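Local coordinates for protein putative epimerase (Burkholderia cenocepacia, PDB 4LW8) that probably acts as an NAD(P)-dependent epimerase on sugar nucleotides in the biosynthesis of lipopolysaccharide O-antigen, at residues 22-27 against 46-51; 18-23 against 83-88; 69-74 against 107-112; 31-36 against 226-231. One frame throughout, in Å; residues are numbered along the deposited sequence.

Contact 1: 22-27 against 46-51; sequences FVTGLT and WGTVAP
V23 and W46 open the backbone ladder between two parallel strand ends: V23 N donates to W46 O over 2.9 Å, and V23 O accepts from T48 N over 3.1 Å, so that V23 sits astride G47. Past this pairing a water joins the segments, accepting from T27 N, donating to T48 O and hydrogen-bonding to T27 OG1. T24 and T48 lie side by side, and the T24 hydroxyl is engaged by H91 and A93. G25, with positive phi (63°), takes the third place of the type II turn V23 to L26. Apolar packing falls on both faces of the sheet. On one, F22 holds CG anti to its backbone N (chi1 -176°); the F22 and T48 side chains cross at about a right angle, F22 CZ 3.4 Å from T48 CG2, while W46 CB lies at the ring edge. On the other, L26 CD2 rests 3.7 Å from G47 CA. Glycine suits that place because a CB would run into both L26 CD2 and V23 O. Farther along, T27 CG2 meets V49 CG1 at 3.7 Å. Two backbone bonds, one bridging water and a glycine at the closest strand position let the strands approach tightly where the glycine-rich loop begins, consistent with a dinucleotide site.

Contact 2: 18-23 against 83-88; sequences SRRAFV and DARPDA
The stretch around R20 runs at 96° to residues 83-88, yet the two join at a parallel bridge, A21 with A88, where F22 N donates to A88 O over 2.9 Å and R20 O accepts from D87 N over 2.9 Å and, weakly, from A88 N. The R20 side chain, extended from CG to NE, reaches the end of helix 74-84. Its NH1 makes a nearly straight bond (170°) to A84 O at 3.0 Å; that oxygen lies in the guanidinium plane, but NH1 stands above the carbonyl plane. A weaker one goes to D83 O. R85 leaves the helix with positive phi and lays one face of its guanidinium near R20 NH1, a pairing of like charges. The R19 NH2 to D87 OD2 salt bridge (3.2 Å) is doubtful, R19 being poorly ordered and D87 having two conformers; in the one described D87 OD1 also bonds S129. P86 CB packs 3.5 Å from F22 CB, and the A84 methyl, small enough to come close, meets F22 CD1 at 3.8 Å. Arginine suits position 20 because its cationic tip takes up carbonyls at a helix C-terminus, whose dipole would probably favour the charge and offset repulsion from R85.

Contact 3: 69-74 against 107-112; sequences VDLLDA and YAVNIV
A type I turn from D70 to D73 meets one side of a helix, L72 CA coming within 6.5 Å of V109 CA, and no hydrogen bond passes between the two segments. The turn closes on itself: D73 N donates to D70 O over 2.8 Å, and L72 N donates to D70 OD1 from above the carboxylate plane, an Asx turn. Aspartate suits this corner because its short carboxylate reaches a backbone N two residues on. The turn presents two leucines. In L72, CG is anti to the carbonyl carbon (chi1 -65°) and CD1 anti to CA (chi2 -172°), CD1 lying 4.2 Å from A108 CB and CD2 3.6 Å from A108 O. Its CD2 also comes to 4.4 Å from V112 CG1, one turn on. L71 crosses V109 at about a right angle, with CD1 4.0 Å from V109 CG1. Alanine and beta-branched valines give a low helical surface against which leucine methyls can lie, although the fit is loose. D73 N-caps helix 74-84 through A76 N. On helix 103-122, V112, together with I111 and Y107, packs on the second subunit. This is a strand-to-helix connection of a Rossmann fold, resting on a helix of the dimer interface.

Contact 4: 31-36 against 226-231; sequences GRYMAE and DVRDVT
Y33 lays one face of its ring on V227, whose CG1 stands 3.8 Å from the ring centroid and 13° off the normal, a CH-pi contact over the centre. In V227 that methyl sits between the backbone N and the carbonyl carbon (chi1 63°), while CG2 touches the same ring nearer its base, 3.8 Å from Y33 CD2. R228 joins obliquely, its aliphatic CG 3.9 Å from Y33 CD1. A tyrosine fits here because its flat ring can cover a valine while its hydroxyl goes beyond the contact to V191 O. One helical turn further on, T231 slides past M34 in the opposite direction, T231 CB lying 4.0 Å from M34 SD, and the bent methionine chain brings CE to 3.7 Å from T231 O. The T231 hydroxyl is turned back to its own helix and donates to V227 O, which also accepts from T231 N on the opposite face of its plane; threonine thereby offers CB and CG2 to the partner helix. D226 N-caps helix 227-240 with OD1, bonded to R228 N on its anti lone pair, and R228 in turn grips the carboxylate side-on, NH2 to OD2 at 2.7 Å and NE to OD1 at 3.0 Å. This bidentate bridge fixes the guanidinium, which also makes a cation-pi contact with W314. The short axes cross at -54°, 9.1 Å apart, a helix-helix packing that sets the helix following the glycine-rich loop of the Rossmann fold against helix 227-240.

In the fold
Contacts 1 and 2 share strand 20-24: contact 1 ties it to strand 44-49 and contact 2 to the entry of strand 88-91, and F22 serves in both. They touch directly, the indole of W46 packing on R20 and A84. Contacts 1 and 4 are buried; contact 2 is partly buried, with R19, D83 and R85 exposed, and contact 3 lies at the surface. Backbone bonds carry contact 1; contact 2 adds arginine side-chain bonds to its strand pairing. No hydrogen bond crosses contacts 3 or 4, which join mainly through apolar side-chain packing, loose in 3 and closer in 4. L26 of contact 1 packs on helix 29-40, and contact 4 packs that same helix on helix 227-240; contact 3 neighbours the second subunit.

Contact 1: 22-27 against 46-51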
# COMPACT_ATOMS: atom_id res chain seq x y z
N PHE A 22 -1.45 -14.32 21.70
CA PHE A 22 -2.60 -13.52 21.32
C PHE A 22 -2.78 -13.62 19.80
O PHE A 22 -1.88 -13.27 19.03
CB PHE A 22 -2.39 -12.07 21.76
CG PHE A 22 -3.56 -11.16 21.51
CD1 PHE A 22 -4.76 -11.33 22.18
CD2 PHE A 22 -3.43 -10.09 20.61
CE1 PHE A 22 -5.82 -10.48 21.96
CE2 PHE A 22 -4.51 -9.24 20.37
CZ PHE A 22 -5.70 -9.43 21.05
N VAL A 23 -3.93 -14.14 19.38
CA VAL A 23 -4.18 -14.40 17.96
C VAL A 23 -5.40 -13.65 17.48
O VAL A 23 -6.49 -13.90 17.97
CB VAL A 23 -4.40 -15.91 17.69
CG1 VAL A 23 -4.62 -16.15 16.20
CG2 VAL A 23 -3.20 -16.74 18.24
N THR A 24 -5.23 -12.73 16.54
CA THR A 24 -6.41 -12.10 15.97
C THR A 24 -7.09 -13.06 14.99
O THR A 24 -6.42 -13.83 14.31
CB THR A 24 -6.08 -10.78 15.27
OG1 THR A 24 -5.21 -11.04 14.15
CG2 THR A 24 -5.42 -9.80 16.26
N GLY A 25 -8.42 -13.01 14.91
CA GLY A 25 -9.16 -13.93 14.05
C GLY A 25 -8.97 -15.36 14.50
O GLY A 25 -8.91 -16.28 13.68
N LEU A 26 -8.85 -15.55 15.82
CA LEU A 26 -8.57 -16.86 16.40
C LEU A 26 -9.58 -17.95 16.01
O LEU A 26 -9.20 -19.11 15.84
CB LEU A 26 -8.53 -16.76 17.94
CG LEU A 26 -8.34 -18.04 18.76
CD1 LEU A 26 -7.12 -18.83 18.29
CD2 LEU A 26 -8.20 -17.72 20.24
N THR A 27 -10.86 -17.59 15.87
CA THR A 27 -11.87 -18.63 15.62
C THR A 27 -12.12 -18.86 14.12
O THR A 27 -12.98 -19.64 13.74
CB THR A 27 -13.22 -18.31 16.31
OG1 THR A 27 -13.74 -17.05 15.84
CG2 THR A 27 -13.03 -18.24 17.83
N TRP A 46 -4.88 -16.68 23.86
CA TRP A 46 -5.94 -15.66 23.86
C TRP A 46 -6.16 -15.22 22.42
O TRP A 46 -5.30 -15.41 21.57
CB TRP A 46 -5.57 -14.43 24.68
CG TRP A 46 -5.33 -14.64 26.14
CD1 TRP A 46 -4.63 -15.66 26.72
CD2 TRP A 46 -5.77 -13.80 27.20
NE1 TRP A 46 -4.63 -15.51 28.09
CE2 TRP A 46 -5.31 -14.37 28.41
CE3 TRP A 46 -6.51 -12.62 27.26
CZ2 TRP A 46 -5.57 -13.80 29.66
CZ3 TRP A 46 -6.77 -12.05 28.50
CH2 TRP A 46 -6.30 -12.65 29.68
N GLY A 47 -7.30 -14.61 22.13
CA GLY A 47 -7.52 -14.12 20.78
C GLY A 47 -8.76 -13.27 20.64
O GLY A 47 -9.54 -13.16 21.58
N THR A 48 -8.95 -12.66 19.47
CA THR A 48 -10.10 -11.80 19.26
C THR A 48 -11.19 -12.52 18.47
O THR A 48 -10.90 -13.42 17.69
CB THR A 48 -9.72 -10.51 18.51
OG1 THR A 48 -9.24 -10.83 17.19
CG2 THR A 48 -8.63 -9.75 19.29
N VAL A 49 -12.44 -12.13 18.73
CA VAL A 49 -13.61 -12.52 17.94
C VAL A 49 -14.41 -11.26 17.63
O VAL A 49 -14.27 -10.25 18.32
CB VAL A 49 -14.53 -13.52 18.68
CG1 VAL A 49 -13.81 -14.83 18.94
CG2 VAL A 49 -15.04 -12.90 19.97
N ALA A 50 -15.26 -11.31 16.61
CA ALA A 50 -16.11 -10.17 16.28
C ALA A 50 -17.20 -9.99 17.33
O ALA A 50 -17.86 -10.96 17.69
CB ALA A 50 -16.76 -10.36 14.89
N PRO A 51 -17.39 -8.76 17.81
CA PRO A 51 -18.48 -8.47 18.74
C PRO A 51 -19.83 -8.84 18.13
O PRO A 51 -20.02 -8.67 16.93
CB PRO A 51 -18.37 -6.96 18.94
CG PRO A 51 -16.92 -6.67 18.73
CD PRO A 51 -16.48 -7.61 17.64
O HOH W 1 -12.03 -15.06 15.61

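Contact 2: 18-23 against 83-88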
# COMPACT_ATOMS: atom_id res chain seq x y z
N SER A 18 1.42 -19.76 32.17
CA SER A 18 1.69 -18.34 32.35
C SER A 18 2.07 -17.62 31.05
O SER A 18 1.81 -16.43 30.89
CB SER A 18 2.81 -18.15 33.38
OG SER A 18 4.00 -18.77 32.94
N ARG A 19 2.71 -18.35 30.13
CA ARG A 19 3.14 -17.78 28.86
C ARG A 19 1.97 -17.65 27.88
O ARG A 19 1.29 -18.63 27.57
CB ARG A 19 4.24 -18.64 28.24
CG ARG A 19 4.93 -18.00 27.06
CD ARG A 19 6.11 -18.84 26.60
NE ARG A 19 7.01 -18.08 25.74
CZ ARG A 19 7.87 -18.62 24.88
NH1 ARG A 19 7.93 -19.94 24.75
NH2 ARG A 19 8.65 -17.84 24.15
N ARG A 20 1.74 -16.44 27.38
CA ARG A 20 0.53 -16.19 26.62
C ARG A 20 0.77 -15.89 25.15
O ARG A 20 1.75 -15.25 24.76
CB ARG A 20 -0.24 -15.04 27.27
CG ARG A 20 -0.74 -15.37 28.67
CD ARG A 20 -1.05 -14.10 29.41
NE ARG A 20 -1.68 -14.30 30.71
CZ ARG A 20 -2.45 -13.38 31.27
NH1 ARG A 20 -2.67 -12.24 30.61
NH2 ARG A 20 -3.01 -13.58 32.45
N ALA A 21 -0.16 -16.37 24.32
CA ALA A 21 -0.20 -15.98 22.92
C ALA A 21 -1.49 -15.23 22.67
O ALA A 21 -2.49 -15.47 23.34
CB ALA A 21 -0.10 -17.18 22.02
N PHE A 22 -1.45 -14.32 21.70
CA PHE A 22 -2.60 -13.52 21.32
C PHE A 22 -2.78 -13.62 19.80
O PHE A 22 -1.88 -13.27 19.03
CB PHE A 22 -2.39 -12.07 21.76
CG PHE A 22 -3.56 -11.16 21.51
CD1 PHE A 22 -4.76 -11.33 22.18
CD2 PHE A 22 -3.43 -10.09 20.61
CE1 PHE A 22 -5.82 -10.48 21.96
CE2 PHE A 22 -4.51 -9.24 20.37
CZ PHE A 22 -5.70 -9.43 21.05
N VAL A 23 -3.93 -14.14 19.38
CA VAL A 23 -4.18 -14.40 17.96
C VAL A 23 -5.40 -13.65 17.48
O VAL A 23 -6.49 -13.90 17.97
CB VAL A 23 -4.40 -15.91 17.69
CG1 VAL A 23 -4.62 -16.15 16.20
CG2 VAL A 23 -3.20 -16.74 18.24
N ASP A 83 -4.57 -6.53 28.62
CA ASP A 83 -5.11 -7.61 29.44
C ASP A 83 -4.42 -8.93 29.08
O ASP A 83 -4.00 -9.68 29.95
CB ASP A 83 -6.63 -7.72 29.21
CG ASP A 83 -7.34 -8.65 30.21
OD1 ASP A 83 -6.83 -8.89 31.32
OD2 ASP A 83 -8.44 -9.13 29.87
N ALA A 84 -4.30 -9.19 27.78
CA ALA A 84 -3.70 -10.43 27.28
C ALA A 84 -2.19 -10.50 27.58
O ALA A 84 -1.67 -11.57 27.85
CB ALA A 84 -3.97 -10.58 25.78
N ARG A 85 -1.50 -9.36 27.49
CA ARG A 85 -0.06 -9.29 27.76
C ARG A 85 0.75 -10.37 27.02
O ARG A 85 1.54 -11.08 27.62
CB ARG A 85 0.23 -9.40 29.25
CG ARG A 85 -0.14 -8.14 30.00
CD ARG A 85 0.43 -8.11 31.41
NE ARG A 85 -0.13 -9.14 32.29
CZ ARG A 85 -1.36 -9.12 32.79
NH1 ARG A 85 -2.22 -8.13 32.48
NH2 ARG A 85 -1.75 -10.10 33.60
N PRO A 86 0.55 -10.51 25.71
CA PRO A 86 1.15 -11.68 25.06
C PRO A 86 2.67 -11.63 24.93
O PRO A 86 3.24 -10.55 24.80
CB PRO A 86 0.52 -11.64 23.67
CG PRO A 86 0.33 -10.19 23.41
CD PRO A 86 -0.12 -9.63 24.73
N ASP A 87 3.30 -12.80 24.97
CA ASP A 87 4.68 -12.90 24.53
C ASP A 87 4.74 -13.17 23.02
O ASP A 87 5.70 -12.77 22.36
CB ASP A 87 5.44 -13.99 25.28
CG ASP A 87 6.93 -13.92 25.06
OD1 ASP A 87 7.53 -12.85 25.32
OD2 ASP A 87 7.51 -14.94 24.62
N ALA A 88 3.73 -13.83 22.48
CA ALA A 88 3.67 -14.12 21.04
C ALA A 88 2.35 -13.64 20.44
O ALA A 88 1.29 -13.80 21.04
CB ALA A 88 3.84 -15.61 20.78

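Contact 3: 69-74 against 107-112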
# COMPACT_ATOMS: atom_id res chain seq x y z
N VAL A 69 -13.42 -8.08 20.11
CA VAL A 69 -12.73 -6.87 19.68
C VAL A 69 -12.91 -6.63 18.17
O VAL A 69 -12.62 -7.50 17.36
CB VAL A 69 -11.20 -6.93 19.99
CG1 VAL A 69 -10.57 -5.63 19.63
CG2 VAL A 69 -10.94 -7.24 21.46
N ASP A 70 -13.37 -5.44 17.81
CA ASP A 70 -13.33 -5.01 16.42
C ASP A 70 -11.96 -4.38 16.13
O ASP A 70 -11.52 -3.49 16.85
CB ASP A 70 -14.48 -4.04 16.14
CG ASP A 70 -14.33 -3.28 14.82
OD1 ASP A 70 -13.75 -3.83 13.86
OD2 ASP A 70 -14.81 -2.13 14.75
N LEU A 71 -11.27 -4.85 15.10
CA LEU A 71 -9.93 -4.34 14.75
C LEU A 71 -9.90 -2.82 14.53
O LEU A 71 -8.90 -2.16 14.83
CB LEU A 71 -9.41 -5.03 13.50
CG LEU A 71 -8.90 -6.46 13.58
CD1 LEU A 71 -8.74 -7.00 12.17
CD2 LEU A 71 -7.58 -6.52 14.32
N LEU A 72 -10.99 -2.26 14.03
CA LEU A 72 -11.04 -0.82 13.80
C LEU A 72 -11.32 -0.04 15.09
O LEU A 72 -11.30 1.19 15.11
CB LEU A 72 -12.08 -0.49 12.72
CG LEU A 72 -11.76 -1.03 11.31
CD1 LEU A 72 -12.76 -0.49 10.26
CD2 LEU A 72 -10.32 -0.68 10.91
N ASP A 73 -11.55 -0.76 16.18
CA ASP A 73 -11.77 -0.15 17.49
C ASP A 73 -10.43 -0.08 18.24
O ASP A 73 -10.06 -1.02 18.96
CB ASP A 73 -12.81 -0.98 18.27
CG ASP A 73 -13.23 -0.32 19.57
OD1 ASP A 73 -12.54 0.61 20.04
OD2 ASP A 73 -14.29 -0.76 20.09
N ALA A 74 -9.70 1.01 18.03
CA ALA A 74 -8.31 1.11 18.49
C ALA A 74 -8.24 0.97 20.00
O ALA A 74 -7.36 0.29 20.53
CB ALA A 74 -7.69 2.45 18.04
N TYR A 107 -9.30 -2.11 2.62
CA TYR A 107 -8.12 -1.30 2.95
C TYR A 107 -8.10 -0.90 4.44
O TYR A 107 -7.07 -1.02 5.10
CB TYR A 107 -8.05 -0.07 2.05
CG TYR A 107 -7.66 -0.42 0.63
CD1 TYR A 107 -6.37 -0.88 0.34
CD2 TYR A 107 -8.58 -0.32 -0.42
CE1 TYR A 107 -5.99 -1.20 -0.97
CE2 TYR A 107 -8.21 -0.65 -1.73
CZ TYR A 107 -6.92 -1.08 -1.99
OH TYR A 107 -6.56 -1.39 -3.27
N ALA A 108 -9.24 -0.46 4.97
CA ALA A 108 -9.32 -0.07 6.38
C ALA A 108 -8.96 -1.22 7.33
O ALA A 108 -8.05 -1.09 8.15
CB ALA A 108 -10.73 0.46 6.70
N VAL A 109 -9.65 -2.35 7.19
CA VAL A 109 -9.41 -3.50 8.07
C VAL A 109 -7.95 -4.00 7.94
O VAL A 109 -7.27 -4.20 8.95
CB VAL A 109 -10.37 -4.66 7.78
CG1 VAL A 109 -9.94 -5.90 8.53
CG2 VAL A 109 -11.82 -4.28 8.15
N ASN A 110 -7.45 -4.18 6.72
CA ASN A 110 -6.12 -4.76 6.57
C ASN A 110 -4.95 -3.82 6.86
O ASN A 110 -3.89 -4.28 7.28
CB ASN A 110 -5.97 -5.38 5.17
CG ASN A 110 -6.97 -6.51 4.95
OD1 ASN A 110 -7.49 -7.06 5.91
ND2 ASN A 110 -7.25 -6.85 3.69
N ILE A 111 -5.12 -2.51 6.62
CA ILE A 111 -4.05 -1.56 6.94
C ILE A 111 -4.21 -0.95 8.33
O ILE A 111 -3.32 -1.05 9.17
CB ILE A 111 -3.96 -0.39 5.93
CG1 ILE A 111 -3.75 -0.91 4.51
CG2 ILE A 111 -2.84 0.56 6.32
CD1 ILE A 111 -3.90 0.19 3.46
N VAL A 112 -5.34 -0.29 8.56
CA VAL A 112 -5.55 0.41 9.82
C VAL A 112 -5.82 -0.58 10.97
O VAL A 112 -5.31 -0.38 12.06
CB VAL A 112 -6.69 1.45 9.69
CG1 VAL A 112 -6.98 2.14 11.06
CG2 VAL A 112 -6.30 2.48 8.64

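Contact 4: 31-36 against 226-231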
# COMPACT_ATOMS: atom_id res chain seq x y z
N GLY A 31 -7.01 -19.84 12.31
CA GLY A 31 -6.89 -19.65 13.74
C GLY A 31 -7.11 -20.92 14.55
O GLY A 31 -6.44 -21.16 15.54
N ARG A 32 -8.06 -21.75 14.12
CA ARG A 32 -8.35 -22.99 14.84
C ARG A 32 -7.12 -23.89 14.91
O ARG A 32 -6.85 -24.51 15.94
CB ARG A 32 -9.51 -23.73 14.19
CG ARG A 32 -9.74 -25.11 14.79
CD ARG A 32 -11.09 -25.68 14.44
NE ARG A 32 -11.17 -26.09 13.05
CZ ARG A 32 -11.92 -27.09 12.60
NH1 ARG A 32 -12.65 -27.81 13.45
NH2 ARG A 32 -11.93 -27.39 11.31
N TYR A 33 -6.40 -24.00 13.80
CA TYR A 33 -5.17 -24.76 13.74
C TYR A 33 -3.99 -24.04 14.43
O TYR A 33 -3.14 -24.69 15.04
CB TYR A 33 -4.85 -25.08 12.29
CG TYR A 33 -5.90 -26.00 11.70
CD1 TYR A 33 -5.85 -27.37 11.92
CD2 TYR A 33 -6.96 -25.49 10.97
CE1 TYR A 33 -6.82 -28.21 11.40
CE2 TYR A 33 -7.93 -26.32 10.44
CZ TYR A 33 -7.85 -27.68 10.67
OH TYR A 33 -8.82 -28.52 10.17
N MET A 34 -3.93 -22.71 14.35
CA MET A 34 -2.87 -21.96 15.01
C MET A 34 -2.96 -22.15 16.52
O MET A 34 -1.95 -22.26 17.23
CB MET A 34 -2.96 -20.46 14.67
CG MET A 34 -1.69 -19.68 15.02
SD MET A 34 -0.30 -20.16 13.99
CE MET A 34 0.88 -20.73 15.22
N ALA A 35 -4.20 -22.22 17.00
CA ALA A 35 -4.45 -22.43 18.42
C ALA A 35 -3.85 -23.76 18.90
O ALA A 35 -3.12 -23.79 19.89
CB ALA A 35 -5.94 -22.37 18.69
N GLU A 36 -4.13 -24.84 18.18
CA GLU A 36 -3.59 -26.14 18.54
C GLU A 36 -2.05 -26.14 18.54
O GLU A 36 -1.42 -26.67 19.46
CB GLU A 36 -4.12 -27.22 17.60
CG GLU A 36 -3.77 -28.65 18.01
CD GLU A 36 -2.34 -29.05 17.65
OE1 GLU A 36 -1.79 -28.48 16.67
OE2 GLU A 36 -1.77 -29.92 18.35
N ASP A 226 -1.13 -27.78 3.13
CA ASP A 226 -2.01 -28.17 4.21
C ASP A 226 -1.94 -27.09 5.29
O ASP A 226 -0.84 -26.69 5.70
CB ASP A 226 -1.57 -29.54 4.75
CG ASP A 226 -2.58 -30.16 5.68
OD1 ASP A 226 -2.93 -29.53 6.70
OD2 ASP A 226 -3.01 -31.30 5.39
N VAL A 227 -3.09 -26.61 5.75
CA VAL A 227 -3.15 -25.61 6.82
C VAL A 227 -2.35 -26.05 8.07
O VAL A 227 -1.75 -25.21 8.77
CB VAL A 227 -4.63 -25.29 7.21
CG1 VAL A 227 -5.34 -26.54 7.79
CG2 VAL A 227 -4.70 -24.13 8.19
N ARG A 228 -2.29 -27.35 8.34
CA ARG A 228 -1.53 -27.83 9.48
C ARG A 228 -0.02 -27.59 9.29
O ARG A 228 0.66 -27.21 10.24
CB ARG A 228 -1.80 -29.32 9.71
CG ARG A 228 -3.21 -29.61 10.19
CD ARG A 228 -3.55 -31.08 10.13
NE ARG A 228 -3.53 -31.57 8.75
CZ ARG A 228 -3.78 -32.83 8.42
NH1 ARG A 228 -4.09 -33.71 9.37
NH2 ARG A 228 -3.73 -33.21 7.15
N ASP A 229 0.47 -27.76 8.07
CA ASP A 229 1.87 -27.44 7.75
C ASP A 229 2.13 -25.95 7.85
O ASP A 229 3.20 -25.52 8.31
CB ASP A 229 2.25 -27.89 6.33
CG ASP A 229 2.19 -29.40 6.14
OD1 ASP A 229 2.10 -30.15 7.14
OD2 ASP A 229 2.28 -29.85 4.98
N VAL A 230 1.17 -25.15 7.39
CA VAL A 230 1.35 -23.70 7.37
C VAL A 230 1.46 -23.16 8.81
O VAL A 230 2.35 -22.38 9.14
CB VAL A 230 0.21 -23.00 6.62
CG1 VAL A 230 0.20 -21.48 6.88
CG2 VAL A 230 0.27 -23.31 5.10
N THR A 231 0.57 -23.62 9.68
CA THR A 231 0.60 -23.13 11.05
C THR A 231 1.82 -23.68 11.81
O THR A 231 2.33 -23.02 12.71
CB THR A 231 -0.73 -23.45 11.77
OG1 THR A 231 -1.02 -24.85 11.68
CG2 THR A 231 -1.88 -22.66 11.10